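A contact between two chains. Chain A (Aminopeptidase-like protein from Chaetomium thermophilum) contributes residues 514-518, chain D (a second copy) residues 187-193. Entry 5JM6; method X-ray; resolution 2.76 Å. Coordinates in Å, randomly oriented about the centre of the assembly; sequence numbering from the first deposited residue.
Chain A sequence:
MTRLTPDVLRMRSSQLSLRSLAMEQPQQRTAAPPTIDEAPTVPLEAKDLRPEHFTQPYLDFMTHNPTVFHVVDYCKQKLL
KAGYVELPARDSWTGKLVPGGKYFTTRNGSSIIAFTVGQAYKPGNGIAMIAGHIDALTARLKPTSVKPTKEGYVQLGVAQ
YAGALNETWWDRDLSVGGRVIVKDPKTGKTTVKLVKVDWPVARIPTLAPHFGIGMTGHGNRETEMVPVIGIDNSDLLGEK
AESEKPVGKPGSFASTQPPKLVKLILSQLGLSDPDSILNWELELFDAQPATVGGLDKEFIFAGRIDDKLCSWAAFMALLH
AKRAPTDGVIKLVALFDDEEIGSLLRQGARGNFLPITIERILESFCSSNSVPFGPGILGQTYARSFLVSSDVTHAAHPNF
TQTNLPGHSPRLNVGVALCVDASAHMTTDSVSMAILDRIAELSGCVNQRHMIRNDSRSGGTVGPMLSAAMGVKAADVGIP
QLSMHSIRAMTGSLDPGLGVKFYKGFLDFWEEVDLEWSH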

ATOM      1  N   ASP A 514      -4.543 -61.526 -11.048  1.00 39.50           N
ATOM      2  CA  ASP A 514      -5.916 -61.285 -11.489  1.00 40.02           C
ATOM      3  C   ASP A 514      -6.833 -62.469 -11.182  1.00 46.30           C
ATOM      4  O   ASP A 514      -8.030 -62.291 -10.960  1.00 45.50           O
ATOM      5  CB  ASP A 514      -5.959 -60.973 -12.986  1.00 40.97           C
ATOM      6  CG  ASP A 514      -7.363 -60.663 -13.472  1.00 44.77           C
ATOM      7  OD1 ASP A 514      -8.021 -59.791 -12.867  1.00 43.17           O
ATOM      8  OD2 ASP A 514      -7.813 -61.301 -14.447  1.00 44.08           O
ATOM      9  N   LEU A 515      -6.268 -63.672 -11.155  1.00 45.76           N
ATOM     10  CA  LEU A 515      -7.049 -64.868 -10.858  1.00 43.75           C
ATOM     11  C   LEU A 515      -7.213 -65.110  -9.356  1.00 48.52           C
ATOM     12  O   LEU A 515      -7.921 -66.031  -8.954  1.00 49.97           O
ATOM     13  CB  LEU A 515      -6.413 -66.096 -11.513  1.00 38.17           C
ATOM     14  CG  LEU A 515      -6.275 -66.044 -13.037  1.00 56.41           C
ATOM     15  CD1 LEU A 515      -5.384 -67.170 -13.537  1.00 46.39           C
ATOM     16  CD2 LEU A 515      -7.642 -66.096 -13.709  1.00 53.99           C
ATOM     17  N   GLU A 516      -6.569 -64.292  -8.529  1.00 45.92           N
ATOM     18  CA  GLU A 516      -6.770 -64.383  -7.083  1.00 53.06           C
ATOM     19  C   GLU A 516      -7.994 -63.576  -6.653  1.00 53.76           C
ATOM     20  O   GLU A 516      -8.385 -63.602  -5.486  1.00 49.46           O
ATOM     21  CB  GLU A 516      -5.535 -63.897  -6.317  1.00 50.55           C
ATOM     22  CG  GLU A 516      -4.242 -64.613  -6.667  1.00 55.37           C
ATOM     23  CD  GLU A 516      -3.068 -64.140  -5.826  1.00 48.44           C
ATOM     24  OE1 GLU A 516      -3.211 -63.121  -5.118  1.00 44.61           O
ATOM     25  OE2 GLU A 516      -2.002 -64.788  -5.872  1.00 47.33           O
ATOM     26  N   TRP A 517      -8.589 -62.863  -7.605  1.00 50.90           N
ATOM     27  CA  TRP A 517      -9.732 -61.993  -7.338  1.00 50.41           C
ATOM     28  C   TRP A 517     -11.054 -62.636  -7.749  1.00 54.13           C
ATOM     29  O   TRP A 517     -11.082 -63.733  -8.309  1.00 54.00           O
ATOM     30  CB  TRP A 517      -9.574 -60.664  -8.085  1.00 46.74           C
ATOM     31  CG  TRP A 517      -8.693 -59.638  -7.426  1.00 50.02           C
ATOM     32  CD1 TRP A 517      -7.328 -59.611  -7.411  1.00 48.69           C
ATOM     33  CD2 TRP A 517      -9.124 -58.465  -6.724  1.00 46.30           C
ATOM     34  NE1 TRP A 517      -6.884 -58.503  -6.727  1.00 45.69           N
ATOM     35  CE2 TRP A 517      -7.968 -57.784  -6.296  1.00 42.10           C
ATOM     36  CE3 TRP A 517     -10.377 -57.930  -6.408  1.00 45.15           C
ATOM     37  CZ2 TRP A 517      -8.027 -56.596  -5.569  1.00 45.81           C
ATOM     38  CZ3 TRP A 517     -10.433 -56.752  -5.687  1.00 44.56           C
ATOM     39  CH2 TRP A 517      -9.266 -56.100  -5.273  1.00 45.43           C
ATOM     40  N   SER A 518     -12.147 -61.926  -7.482  1.00 53.95           N
ATOM     41  CA  SER A 518     -13.463 -62.298  -7.988  1.00 47.33           C
ATOM     42  C   SER A 518     -14.341 -61.056  -8.120  1.00 48.94           C
ATOM     43  O   SER A 518     -13.844 -59.928  -8.095  1.00 47.37           O
ATOM     44  CB  SER A 518     -14.133 -63.334  -7.082  1.00 54.94           C
ATOM     45  OG  SER A 518     -14.005 -62.990  -5.714  1.00 50.43           O
TER
ATOM     46  N   THR D 187     -12.547 -68.828   0.537  1.00 68.69           N
ATOM     47  CA  THR D 187     -11.971 -69.142  -0.768  1.00 69.00           C
ATOM     48  C   THR D 187     -10.539 -68.726  -1.116  1.00 73.20           C
ATOM     49  O   THR D 187     -10.070 -69.031  -2.212  1.00 75.90           O
ATOM     50  CB  THR D 187     -12.866 -68.551  -1.847  1.00 67.82           C
ATOM     51  OG1 THR D 187     -13.474 -67.358  -1.339  1.00 71.53           O
ATOM     52  CG2 THR D 187     -13.943 -69.539  -2.227  1.00 66.27           C
ATOM     53  N   GLY D 188      -9.855 -68.011  -0.231  1.00 68.86           N
ATOM     54  CA  GLY D 188      -8.568 -67.428  -0.579  1.00 70.02           C
ATOM     55  C   GLY D 188      -8.657 -66.370  -1.673  1.00 66.92           C
ATOM     56  O   GLY D 188      -7.633 -65.870  -2.142  1.00 70.55           O
ATOM     57  N   LYS D 189      -9.878 -66.039  -2.090  1.00 60.72           N
ATOM     58  CA  LYS D 189     -10.104 -65.022  -3.114  1.00 62.71           C
ATOM     59  C   LYS D 189     -10.081 -63.622  -2.520  1.00 60.85           C
ATOM     60  O   LYS D 189     -10.449 -63.420  -1.362  1.00 58.57           O
ATOM     61  CB  LYS D 189     -11.446 -65.231  -3.832  1.00 56.41           C
ATOM     62  CG  LYS D 189     -11.627 -66.528  -4.632  1.00 60.91           C
ATOM     63  CD  LYS D 189     -10.729 -66.651  -5.866  1.00 59.65           C
ATOM     64  CE  LYS D 189      -9.420 -67.364  -5.551  1.00 60.01           C
ATOM     65  NZ  LYS D 189      -8.878 -68.102  -6.726  1.00 53.54           N
ATOM     66  N   THR D 190      -9.655 -62.658  -3.323  1.00 55.73           N
ATOM     67  CA  THR D 190      -9.757 -61.262  -2.938  1.00 52.94           C
ATOM     68  C   THR D 190     -11.157 -60.761  -3.268  1.00 53.48           C
ATOM     69  O   THR D 190     -11.665 -60.985  -4.367  1.00 52.73           O
ATOM     70  CB  THR D 190      -8.705 -60.401  -3.645  1.00 50.90           C
ATOM     71  OG1 THR D 190      -7.415 -61.004  -3.492  1.00 49.32           O
ATOM     72  CG2 THR D 190      -8.677 -59.013  -3.049  1.00 45.83           C
ATOM     73  N   THR D 191     -11.780 -60.093  -2.306  1.00 52.49           N
ATOM     74  CA  THR D 191     -13.156 -59.650  -2.460  1.00 47.94           C
ATOM     75  C   THR D 191     -13.283 -58.238  -1.879  1.00 43.71           C
ATOM     76  O   THR D 191     -12.318 -57.686  -1.350  1.00 38.86           O
ATOM     77  CB  THR D 191     -14.126 -60.661  -1.774  1.00 43.46           C
ATOM     78  OG1 THR D 191     -13.814 -61.985  -2.226  1.00 57.32           O
ATOM     79  CG2 THR D 191     -15.592 -60.385  -2.103  1.00 50.12           C
ATOM     80  N   VAL D 192     -14.469 -57.656  -2.009  1.00 45.37           N
ATOM     81  CA  VAL D 192     -14.770 -56.325  -1.515  1.00 38.66           C
ATOM     82  C   VAL D 192     -16.008 -56.414  -0.632  1.00 39.65           C
ATOM     83  O   VAL D 192     -16.972 -57.096  -0.980  1.00 43.01           O
ATOM     84  CB  VAL D 192     -15.017 -55.338  -2.674  1.00 34.52           C
ATOM     85  CG1 VAL D 192     -15.229 -53.932  -2.150  1.00 36.99           C
ATOM     86  CG2 VAL D 192     -13.860 -55.380  -3.662  1.00 35.76           C
ATOM     87  N   LYS D 193     -15.975 -55.749   0.517  1.00 32.86           N
ATOM     88  CA  LYS D 193     -17.123 -55.725   1.416  1.00 34.59           C
ATOM     89  C   LYS D 193     -17.450 -54.286   1.797  1.00 37.84           C
ATOM     90  O   LYS D 193     -16.562 -53.435   1.843  1.00 39.01           O
ATOM     91  CB  LYS D 193     -16.854 -56.560   2.673  1.00 46.76           C
ATOM     92  CG  LYS D 193     -16.241 -57.931   2.404  1.00 43.26           C
ATOM     93  CD  LYS D 193     -17.218 -58.877   1.721  1.00 46.06           C
ATOM     94  CE  LYS D 193     -18.170 -59.507   2.721  1.00 57.48           C
ATOM     95  NZ  LYS D 193     -17.431 -60.081   3.880  1.00 63.49           N
TER

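Small contacts between protein chains often rest on one residue that is anchored by its backbone and packs with its side chain, and the meeting of these two copies of an aminopeptidase-like protein is a compact example. D:Thr190, the first residue of a strand, has 90 Å² covered by the other stretch, more than any other residue here; A:Trp517 follows with 72 Å² and D:Lys189 with 58 Å², out of 366 Å² buried on both sides together.

The polar anchor is the backbone of D:Thr190. Its N donates to A:Glu516 O at 2.7 Å, with a nearly straight N-H...O angle of 166°. The same carbonyl is used more than once: D:Thr190 OG1 reaches A:Glu516 O at 3.4 Å in a weak bond, and D:Lys189 CA lies 3.3 Å from A:Glu516 O in a CA-H...O contact. In the other direction, D:Thr190 O receives weak bonds from A:Ser518 N at 3.3 Å, bent to 128°, and from A:Ser518 OG at 3.4 Å. One strong bond thus dominates, with weaker ones around it.

The apolar half belongs to the same threonine. Its CA-to-CB bond points toward chain A, and with chi1 in the m well the methyl settles over a face of the A:Trp517 indole: D:Thr190 CG2 is 3.5 Å from the centroid of the six-membered ring of A:Trp517, only 9° off the ring normal, a well-centred CH-pi contact. Threonine suits the place because its branched CB carries a methyl for the ring and a hydroxyl for the carbonyl. The tryptophan's own CA-to-CB bond points away from chain D, yet its broad ring still offers a face to the methyl. At the ring edge, near its plane, D:Val192 CG2 lies 4.2 Å from A:Trp517 CZ3, extending the apolar patch.

D:Lys189 shows how a long side chain can extend a contact beyond its backbone. Its CA-to-CB bond points sideways, and the chain runs through two m rotamers and an off-well chi3 of 92° before its amine donates from D:Lys189 NZ to A:Leu515 O at 3.2 Å. On the way its methylenes pass close to chain A, with D:Lys189 CD 3.8 Å from A:Trp517 O. A cationic amine suits a backbone carbonyl, which can accept without bearing a formal charge. The carboxylate of A:Glu516, by contrast, is hydrogen-bonded elsewhere in the structure, and this residue serves the contact chiefly through its main-chain oxygen.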